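Local coordinates for protein AxyAgu115A (Amphibacillus xylanus NBRC 15112, PDB 6NPS) that probably acts as a family GH115 alpha-glucuronidase, cleaving glucuronic acid side groups from arabinoglucuronoxylan, at residues A[27-32]-A[118-123]; A[32-37]-A[232-237]; A[830-835]-A[932-937]. The protein carries 3 engineered substitutions. All coordinates share one frame; numbering follows the deposited sequence.

Contact 1 of 3, residues A[27-32]-A[118-123]; sequences EALSGV and SDKRGT
V32 and K120 bring the first turns of helices 30-47 and 120-133 together, with 6.7 Å between V32 CA and K120 CA. V32 meets both K120 and T123. Its CG1 is anti to the backbone N (chi1 170°) and meets T123 CG2 at 3.6 Å, the two side chains crossing almost at right angles. Its other methyl, CG2, lies near the K120 aliphatic chain, which runs past it in the opposite direction. L29, at the N-cap position of its helix, adds a second apolar point: L29 CD1 is 3.8 Å from K120 CB. The facing helix is capped by D119, whose OD1 takes the N-H of G122 at 2.8 Å, nearly in line with the C-O bond. K120 bends at chi3, and its amino group leaves the apolar patch. NZ bonds to the carbonyl oxygens of D236 and E237. A water accepts from G31 N at 2.8 Å and, weakly, from K120 NZ. T123 OG1 turns to T69 OG1 on strand 64-69. The two helix starts are thus joined by carbon contacts. The lysine charge is directed mainly to the last turn of helix 230-238, where the helix dipole would probably favour it.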
loop_
_atom_site.group_PDB
_atom_site.type_symbol
_atom_site.label_atom_id
_atom_site.label_comp_id
_atom_site.label_asym_id
_atom_site.label_seq_id
_atom_site.Cartn_x
_atom_site.Cartn_y
_atom_site.Cartn_z
ATOM N N GLU A 27 -67.306 -25.982 16.039
ATOM C CA GLU A 27 -67.407 -25.197 14.818
ATOM C C GLU A 27 -66.192 -24.317 14.573
ATOM O O GLU A 27 -66.078 -23.747 13.482
ATOM C CB GLU A 27 -68.660 -24.322 14.857
ATOM C CG GLU A 27 -69.952 -25.098 14.985
ATOM C CD GLU A 27 -70.312 -25.434 16.433
ATOM O OE1 GLU A 27 -69.653 -24.916 17.365
ATOM O OE2 GLU A 27 -71.269 -26.218 16.642
ATOM N N ALA A 28 -65.296 -24.192 15.550
ATOM C CA ALA A 28 -64.136 -23.327 15.406
ATOM C C ALA A 28 -63.222 -23.825 14.292
ATOM O O ALA A 28 -63.148 -25.025 14.020
ATOM C CB ALA A 28 -63.356 -23.269 16.723
ATOM N N LEU A 29 -62.523 -22.879 13.658
ATOM C CA LEU A 29 -61.520 -23.204 12.660
ATOM C C LEU A 29 -60.342 -23.897 13.317
ATOM O O LEU A 29 -59.892 -23.512 14.405
ATOM C CB LEU A 29 -61.050 -21.946 11.921
ATOM C CG LEU A 29 -62.185 -21.343 11.057
ATOM C CD1 LEU A 29 -61.976 -19.857 10.706
ATOM C CD2 LEU A 29 -62.528 -22.168 9.804
ATOM N N SER A 30 -59.836 -24.926 12.635
ATOM C CA SER A 30 -58.733 -25.718 13.166
ATOM C C SER A 30 -57.534 -24.849 13.527
ATOM O O SER A 30 -56.898 -25.045 14.574
ATOM C CB SER A 30 -58.331 -26.760 12.124
ATOM O OG SER A 30 -57.844 -27.924 12.752
ATOM N N GLY A 31 -57.197 -23.896 12.660
ATOM C CA GLY A 31 -56.051 -23.045 12.923
ATOM C C GLY A 31 -56.252 -22.144 14.134
ATOM O O GLY A 31 -55.302 -21.850 14.857
ATOM N N VAL A 32 -57.483 -21.663 14.345
ATOM C CA VAL A 32 -57.786 -20.828 15.504
ATOM C C VAL A 32 -57.655 -21.635 16.790
ATOM O O VAL A 32 -57.051 -21.177 17.764
ATOM C CB VAL A 32 -59.184 -20.209 15.345
ATOM C CG1 VAL A 32 -59.623 -19.530 16.649
ATOM C CG2 VAL A 32 -59.181 -19.234 14.174
ATOM N N SER A 118 -63.199 -11.063 13.115
ATOM C CA SER A 118 -64.030 -10.884 11.923
ATOM C C SER A 118 -63.816 -12.003 10.921
ATOM O O SER A 118 -64.686 -12.249 10.076
ATOM C CB SER A 118 -63.716 -9.555 11.245
ATOM O OG SER A 118 -62.372 -9.582 10.731
ATOM N N ASP A 119 -62.682 -12.670 11.005
ATOM C CA ASP A 119 -62.271 -13.728 10.082
ATOM C C ASP A 119 -61.189 -14.508 10.828
ATOM O O ASP A 119 -60.874 -14.195 11.979
ATOM C CB ASP A 119 -61.798 -13.138 8.737
ATOM C CG ASP A 119 -60.682 -12.027 8.913
ATOM O OD1 ASP A 119 -59.921 -12.063 9.907
ATOM O OD2 ASP A 119 -60.559 -11.113 8.051
ATOM N N LYS A 120 -60.596 -15.509 10.179
ATOM C CA LYS A 120 -59.635 -16.359 10.879
ATOM C C LYS A 120 -58.475 -15.548 11.469
ATOM O O LYS A 120 -58.143 -15.683 12.662
ATOM C CB LYS A 120 -59.106 -17.432 9.939
ATOM C CG LYS A 120 -57.866 -18.102 10.480
ATOM C CD LYS A 120 -57.666 -19.488 9.890
ATOM C CE LYS A 120 -57.697 -19.455 8.396
ATOM N NZ LYS A 120 -57.607 -20.827 7.814
ATOM N N ARG A 121 -57.827 -14.712 10.647
ATOM C CA ARG A 121 -56.647 -14.014 11.148
ATOM C C ARG A 121 -57.012 -12.958 12.203
ATOM O O ARG A 121 -56.226 -12.729 13.131
ATOM C CB ARG A 121 -55.868 -13.393 9.970
ATOM C CG ARG A 121 -54.938 -14.381 9.207
ATOM C CD ARG A 121 -54.103 -13.642 8.113
ATOM N NE ARG A 121 -54.961 -13.078 7.068
ATOM C CZ ARG A 121 -55.464 -13.808 6.076
ATOM N NH1 ARG A 121 -55.172 -15.107 5.997
ATOM N NH2 ARG A 121 -56.258 -13.245 5.163
ATOM N N GLY A 122 -58.180 -12.316 12.076
ATOM C CA GLY A 122 -58.664 -11.434 13.129
ATOM C C GLY A 122 -58.795 -12.147 14.464
ATOM O O GLY A 122 -58.455 -11.589 15.510
ATOM N N THR A 123 -59.331 -13.375 14.457
ATOM C CA THR A 123 -59.410 -14.122 15.711
ATOM C C THR A 123 -58.025 -14.409 16.245
ATOM O O THR A 123 -57.764 -14.266 17.449
ATOM C CB THR A 123 -60.178 -15.432 15.507
ATOM O OG1 THR A 123 -61.392 -15.172 14.786
ATOM C CG2 THR A 123 -60.544 -16.090 16.846
HETATM O O HOH W 1 -57.980 -23.325 10.081
#

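Contact 2 of 3, residues A[32-37]-A[232-237]; sequences VRKIAN and VELADE
K34 NZ and E237 OE1 form a salt bridge at 3.3 Å, and the hydrogen bond within it is weak. The amino group does not come in along the carboxylate plane. It stands above it, on the same side as the K34 methylenes. The other oxygen, E237 OE2, is bound by S30 OG one turn earlier on helix 30-47. The carboxylate therefore has a partner on each oxygen, and both partners come from one helix. This should limit its rotation and favour the charged form. The lysine chain adds to the grip. K34 CD lies over the face of the carboxylate, 3.6 Å from E237 CD and 3.5 Å from E237 OE2. Bends at chi3 (91°) and chi4 (123°) carry NZ across the acid toward OE1. E237 reaches out with its chain extended beyond CG, and the two side chains cross at about a right angle. Helix 230-238 links the neighbouring parallel strands 212-214 and 241-242 in a beta-alpha-beta crossover of the TIM barrel. Helix 30-47 lies against strand 64-69 of the N-terminal mixed sheet, so the bridge joins two parts of the fold. L234 CD1 comes within 4.1 Å of K34 NZ. The L234 side chain also rests on D199 and F202 of helix 195-207. Next to K34 on its helix, I35 packs on L206 of that same barrel helix and on I124 and F128 of helix 120-133, while A36 touches Y67.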
loop_
_atom_site.group_PDB
_atom_site.type_symbol
_atom_site.label_atom_id
_atom_site.label_comp_id
_atom_site.label_asym_id
_atom_site.label_seq_id
_atom_site.Cartn_x
_atom_site.Cartn_y
_atom_site.Cartn_z
ATOM N N VAL A 32 -57.483 -21.663 14.345
ATOM C CA VAL A 32 -57.786 -20.828 15.504
ATOM C C VAL A 32 -57.655 -21.635 16.790
ATOM O O VAL A 32 -57.051 -21.177 17.764
ATOM C CB VAL A 32 -59.184 -20.209 15.345
ATOM C CG1 VAL A 32 -59.623 -19.530 16.649
ATOM C CG2 VAL A 32 -59.181 -19.234 14.174
ATOM N N ARG A 33 -58.160 -22.867 16.795
ATOM C CA ARG A 33 -57.987 -23.736 17.955
ATOM C C ARG A 33 -56.508 -23.973 18.259
ATOM O O ARG A 33 -56.100 -23.935 19.427
ATOM C CB ARG A 33 -58.710 -25.062 17.718
ATOM C CG ARG A 33 -59.481 -25.587 18.927
ATOM C CD ARG A 33 -60.726 -26.356 18.501
ATOM N NE ARG A 33 -60.422 -27.262 17.397
ATOM C CZ ARG A 33 -61.220 -27.480 16.350
ATOM N NH1 ARG A 33 -62.387 -26.850 16.258
ATOM N NH2 ARG A 33 -60.842 -28.317 15.390
ATOM N N LYS A 34 -55.676 -24.179 17.218
ATOM C CA LYS A 34 -54.233 -24.355 17.438
ATOM C C LYS A 34 -53.580 -23.106 18.034
ATOM O O LYS A 34 -52.641 -23.217 18.840
ATOM C CB LYS A 34 -53.528 -24.723 16.130
ATOM C CG LYS A 34 -53.996 -26.032 15.541
ATOM C CD LYS A 34 -53.338 -26.280 14.197
ATOM C CE LYS A 34 -52.041 -27.060 14.359
ATOM N NZ LYS A 34 -52.083 -28.323 13.556
ATOM N N ILE A 35 -53.985 -21.913 17.589
ATOM C CA ILE A 35 -53.440 -20.689 18.187
ATOM C C ILE A 35 -53.912 -20.568 19.643
ATOM O O ILE A 35 -53.145 -20.199 20.537
ATOM C CB ILE A 35 -53.854 -19.473 17.334
ATOM C CG1 ILE A 35 -53.225 -19.542 15.929
ATOM C CG2 ILE A 35 -53.548 -18.158 18.048
ATOM C CD1 ILE A 35 -51.725 -19.417 15.947
ATOM N N ALA A 36 -55.188 -20.908 19.904
ATOM C CA ALA A 36 -55.719 -20.894 21.270
ATOM C C ALA A 36 -54.901 -21.790 22.203
ATOM O O ALA A 36 -54.613 -21.405 23.351
ATOM C CB ALA A 36 -57.190 -21.322 21.260
ATOM N N ASN A 37 -54.473 -22.969 21.716
ATOM C CA ASN A 37 -53.565 -23.813 22.507
ATOM C C ASN A 37 -52.209 -23.158 22.757
ATOM O O ASN A 37 -51.607 -23.368 23.818
ATOM C CB ASN A 37 -53.365 -25.157 21.823
ATOM C CG ASN A 37 -54.581 -26.029 21.937
ATOM O OD1 ASN A 37 -55.344 -25.930 22.910
ATOM N ND2 ASN A 37 -54.802 -26.874 20.929
ATOM N N VAL A 232 -47.471 -26.509 3.148
ATOM C CA VAL A 232 -48.573 -25.801 2.516
ATOM C C VAL A 232 -49.850 -25.990 3.326
ATOM O O VAL A 232 -50.613 -25.035 3.559
ATOM C CB VAL A 232 -48.740 -26.336 1.085
ATOM C CG1 VAL A 232 -49.936 -25.722 0.423
ATOM C CG2 VAL A 232 -47.501 -26.051 0.304
ATOM N N GLU A 233 -50.119 -27.227 3.737
ATOM C CA GLU A 233 -51.361 -27.479 4.461
ATOM C C GLU A 233 -51.361 -26.722 5.785
ATOM O O GLU A 233 -52.370 -26.110 6.144
ATOM C CB GLU A 233 -51.560 -28.978 4.676
ATOM C CG GLU A 233 -51.764 -29.771 3.403
ATOM C CD GLU A 233 -51.562 -31.291 3.584
ATOM O OE1 GLU A 233 -51.987 -32.061 2.696
ATOM O OE2 GLU A 233 -50.972 -31.724 4.599
ATOM N N LEU A 234 -50.214 -26.689 6.482
ATOM C CA LEU A 234 -50.132 -26.009 7.780
ATOM C C LEU A 234 -50.292 -24.500 7.616
ATOM O O LEU A 234 -51.010 -23.856 8.394
ATOM C CB LEU A 234 -48.792 -26.343 8.463
ATOM C CG LEU A 234 -48.594 -25.852 9.913
ATOM C CD1 LEU A 234 -49.710 -26.429 10.810
ATOM C CD2 LEU A 234 -47.222 -26.184 10.487
ATOM N N ALA A 235 -49.625 -23.907 6.619
ATOM C CA ALA A 235 -49.797 -22.471 6.384
ATOM C C ALA A 235 -51.273 -22.131 6.173
ATOM O O ALA A 235 -51.810 -21.181 6.763
ATOM C CB ALA A 235 -48.967 -22.016 5.171
ATOM N N ASP A 236 -51.925 -22.894 5.314
ATOM C CA ASP A 236 -53.322 -22.660 4.980
ATOM C C ASP A 236 -54.222 -22.819 6.204
ATOM O O ASP A 236 -55.181 -22.070 6.366
ATOM C CB ASP A 236 -53.729 -23.627 3.885
ATOM C CG ASP A 236 -55.197 -23.534 3.550
ATOM O OD1 ASP A 236 -55.579 -22.575 2.830
ATOM O OD2 ASP A 236 -55.952 -24.419 4.008
ATOM N N GLU A 237 -53.922 -23.788 7.072
ATOM C CA GLU A 237 -54.662 -23.937 8.327
ATOM C C GLU A 237 -54.551 -22.679 9.204
ATOM O O GLU A 237 -55.547 -22.191 9.757
ATOM C CB GLU A 237 -54.140 -25.164 9.066
ATOM C CG GLU A 237 -54.958 -25.555 10.258
ATOM C CD GLU A 237 -54.507 -26.859 10.884
ATOM O OE1 GLU A 237 -53.332 -27.258 10.691
ATOM O OE2 GLU A 237 -55.340 -27.487 11.574
#

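Contact 3 of 3, residues A[830-835]-A[932-937]; sequences IKAFPT and IYAVSP
A832 and A934 have nearly the same extended backbone, with phi/psi of -80°/138° and -76°/141°, and each turns its CB to the other strand. The two methyl carbons, A832 CB and A934 CB, meet end to end at 3.5 Å, tighter than usual van der Waals contact. Their CA atoms are 6.3 Å apart. The first chain stays extended through F833, passes the cis peptide before P834 and turns at T835. The other turns at V935 and reaches P937. The chains close up again there. The carbonyl of T835 aims almost straight at the proline ring, and T835 O lies 3.2 Å from P937 CB and 3.7 Å from P937 CG. Strand 828-833 pairs with strands 814-821 and 940-948, whereas strand 926-934 pairs with strands 847-854 and 879-884. The alanines thus join strands that are not ladder partners. This is consistent with facing layers of a beta-sandwich, as in galactose-binding-like domains. M437 of helix 428-440, which follows barrel strand 405-410 and precedes 446-450 in the chain, covers both T835 and P937. T835 OG1 bonds to D440 OD2, and K831 NZ forms a salt bridge with E433, so the same edge of the domain docks on the barrel. One touch is purely apolar, methyl on methyl; the other sets a backbone carbonyl oxygen against a proline ring. Single methyls let the strands come close at the alanines.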
loop_
_atom_site.group_PDB
_atom_site.type_symbol
_atom_site.label_atom_id
_atom_site.label_comp_id
_atom_site.label_asym_id
_atom_site.label_seq_id
_atom_site.Cartn_x
_atom_site.Cartn_y
_atom_site.Cartn_z
ATOM N N ILE A 830 -31.986 16.621 7.297
ATOM C CA ILE A 830 -33.220 17.375 7.108
ATOM C C ILE A 830 -33.855 16.882 5.821
ATOM O O ILE A 830 -33.158 16.479 4.886
ATOM C CB ILE A 830 -32.996 18.903 7.075
ATOM C CG1 ILE A 830 -32.106 19.306 5.886
ATOM C CG2 ILE A 830 -32.400 19.418 8.401
ATOM C CD1 ILE A 830 -32.039 20.816 5.704
ATOM N N LYS A 831 -35.180 16.878 5.791
ATOM C CA LYS A 831 -35.933 16.371 4.654
ATOM C C LYS A 831 -37.247 17.139 4.591
ATOM O O LYS A 831 -37.820 17.468 5.627
ATOM C CB LYS A 831 -36.160 14.852 4.784
ATOM C CG LYS A 831 -36.926 14.266 3.614
ATOM C CD LYS A 831 -37.209 12.778 3.808
ATOM C CE LYS A 831 -37.975 12.236 2.626
ATOM N NZ LYS A 831 -38.283 10.783 2.745
ATOM N N ALA A 832 -37.716 17.435 3.387
ATOM C CA ALA A 832 -38.967 18.169 3.250
ATOM C C ALA A 832 -40.172 17.250 3.418
ATOM O O ALA A 832 -40.191 16.134 2.905
ATOM C CB ALA A 832 -39.049 18.870 1.894
ATOM N N PHE A 833 -41.190 17.732 4.135
ATOM C CA PHE A 833 -42.470 17.024 4.251
ATOM C C PHE A 833 -43.598 17.964 3.845
ATOM O O PHE A 833 -43.571 19.147 4.216
ATOM C CB PHE A 833 -42.732 16.535 5.692
ATOM C CG PHE A 833 -41.859 15.401 6.108
ATOM C CD1 PHE A 833 -42.337 14.087 6.103
ATOM C CD2 PHE A 833 -40.548 15.634 6.508
ATOM C CE1 PHE A 833 -41.503 13.027 6.473
ATOM C CE2 PHE A 833 -39.725 14.589 6.881
ATOM C CZ PHE A 833 -40.193 13.290 6.866
ATOM N N PRO A 834 -44.638 17.470 3.150
ATOM C CA PRO A 834 -44.884 16.086 2.698
ATOM C C PRO A 834 -43.832 15.590 1.686
ATOM O O PRO A 834 -43.256 16.399 0.965
ATOM C CB PRO A 834 -46.282 16.170 2.026
ATOM C CG PRO A 834 -46.913 17.352 2.629
ATOM C CD PRO A 834 -45.797 18.349 2.878
ATOM N N THR A 835 -43.599 14.278 1.634
ATOM C CA THR A 835 -42.482 13.708 0.878
ATOM C C THR A 835 -42.782 13.441 -0.592
ATOM O O THR A 835 -41.844 13.150 -1.330
ATOM C CB THR A 835 -42.033 12.364 1.460
ATOM O OG1 THR A 835 -43.099 11.408 1.320
ATOM C CG2 THR A 835 -41.672 12.489 2.887
ATOM N N ILE A 932 -31.377 26.677 0.902
ATOM C CA ILE A 932 -31.581 25.414 0.206
ATOM C C ILE A 932 -33.081 25.151 0.127
ATOM O O ILE A 932 -33.778 25.106 1.156
ATOM C CB ILE A 932 -30.851 24.265 0.903
ATOM C CG1 ILE A 932 -29.378 24.665 1.085
ATOM C CG2 ILE A 932 -31.035 22.967 0.134
ATOM C CD1 ILE A 932 -28.560 23.576 1.649
ATOM N N TYR A 933 -33.584 25.009 -1.096
ATOM C CA TYR A 933 -34.997 24.749 -1.345
ATOM C C TYR A 933 -35.189 23.284 -1.702
ATOM O O TYR A 933 -34.411 22.712 -2.486
ATOM C CB TYR A 933 -35.542 25.595 -2.501
ATOM C CG TYR A 933 -35.585 27.080 -2.317
ATOM C CD1 TYR A 933 -34.449 27.861 -2.476
ATOM C CD2 TYR A 933 -36.789 27.726 -2.038
ATOM C CE1 TYR A 933 -34.507 29.250 -2.325
ATOM C CE2 TYR A 933 -36.854 29.109 -1.885
ATOM C CZ TYR A 933 -35.712 29.859 -2.038
ATOM O OH TYR A 933 -35.767 31.226 -1.903
ATOM N N ALA A 934 -36.251 22.682 -1.175
ATOM C CA ALA A 934 -36.626 21.357 -1.647
ATOM C C ALA A 934 -37.302 21.458 -3.002
ATOM O O ALA A 934 -38.101 22.364 -3.230
ATOM C CB ALA A 934 -37.567 20.661 -0.669
ATOM N N VAL A 935 -36.997 20.501 -3.903
ATOM C CA VAL A 935 -37.650 20.440 -5.208
ATOM C C VAL A 935 -38.125 19.002 -5.453
ATOM O O VAL A 935 -39.309 18.692 -5.267
ATOM C CB VAL A 935 -36.700 20.947 -6.319
ATOM C CG1 VAL A 935 -37.346 20.847 -7.739
ATOM C CG2 VAL A 935 -36.238 22.387 -6.011
ATOM N N SER A 936 -37.181 18.079 -5.832
ATOM C CA SER A 936 -37.514 16.677 -5.984
ATOM C C SER A 936 -37.665 15.989 -4.638
ATOM O O SER A 936 -36.970 16.321 -3.685
ATOM C CB SER A 936 -36.433 15.928 -6.785
ATOM O OG SER A 936 -36.163 16.587 -8.002
ATOM N N PRO A 937 -38.531 14.979 -4.564
ATOM C CA PRO A 937 -38.541 14.068 -3.404
ATOM C C PRO A 937 -37.240 13.258 -3.302
ATOM O O PRO A 937 -36.501 13.099 -4.273
ATOM C CB PRO A 937 -39.722 13.139 -3.698
ATOM C CG PRO A 937 -40.564 13.860 -4.763
ATOM C CD PRO A 937 -39.582 14.673 -5.556
#

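Overall arrangement
Contacts 1 and 2 are neighbours, with centres 9 Å apart. They share V32 and helix 30-47, which meets helix 120-133 in one and barrel helix 230-238 in the other. They also touch directly through K120 and S30, so the three helices form one cluster. Contact 1 is partly buried and mostly carbon against carbon. Contact 2 lies at the surface and depends on opposite charges. Contact 3 stands apart, its centre about 45 Å from that of contact 1. It is fully buried and joins strands and the loops that follow them, through alanine methyls and a proline ring. Contact 2 ties the N-terminal region to a barrel helix; contact 3 lies within the C-terminal domain, where that domain packs on barrel helix 428-440.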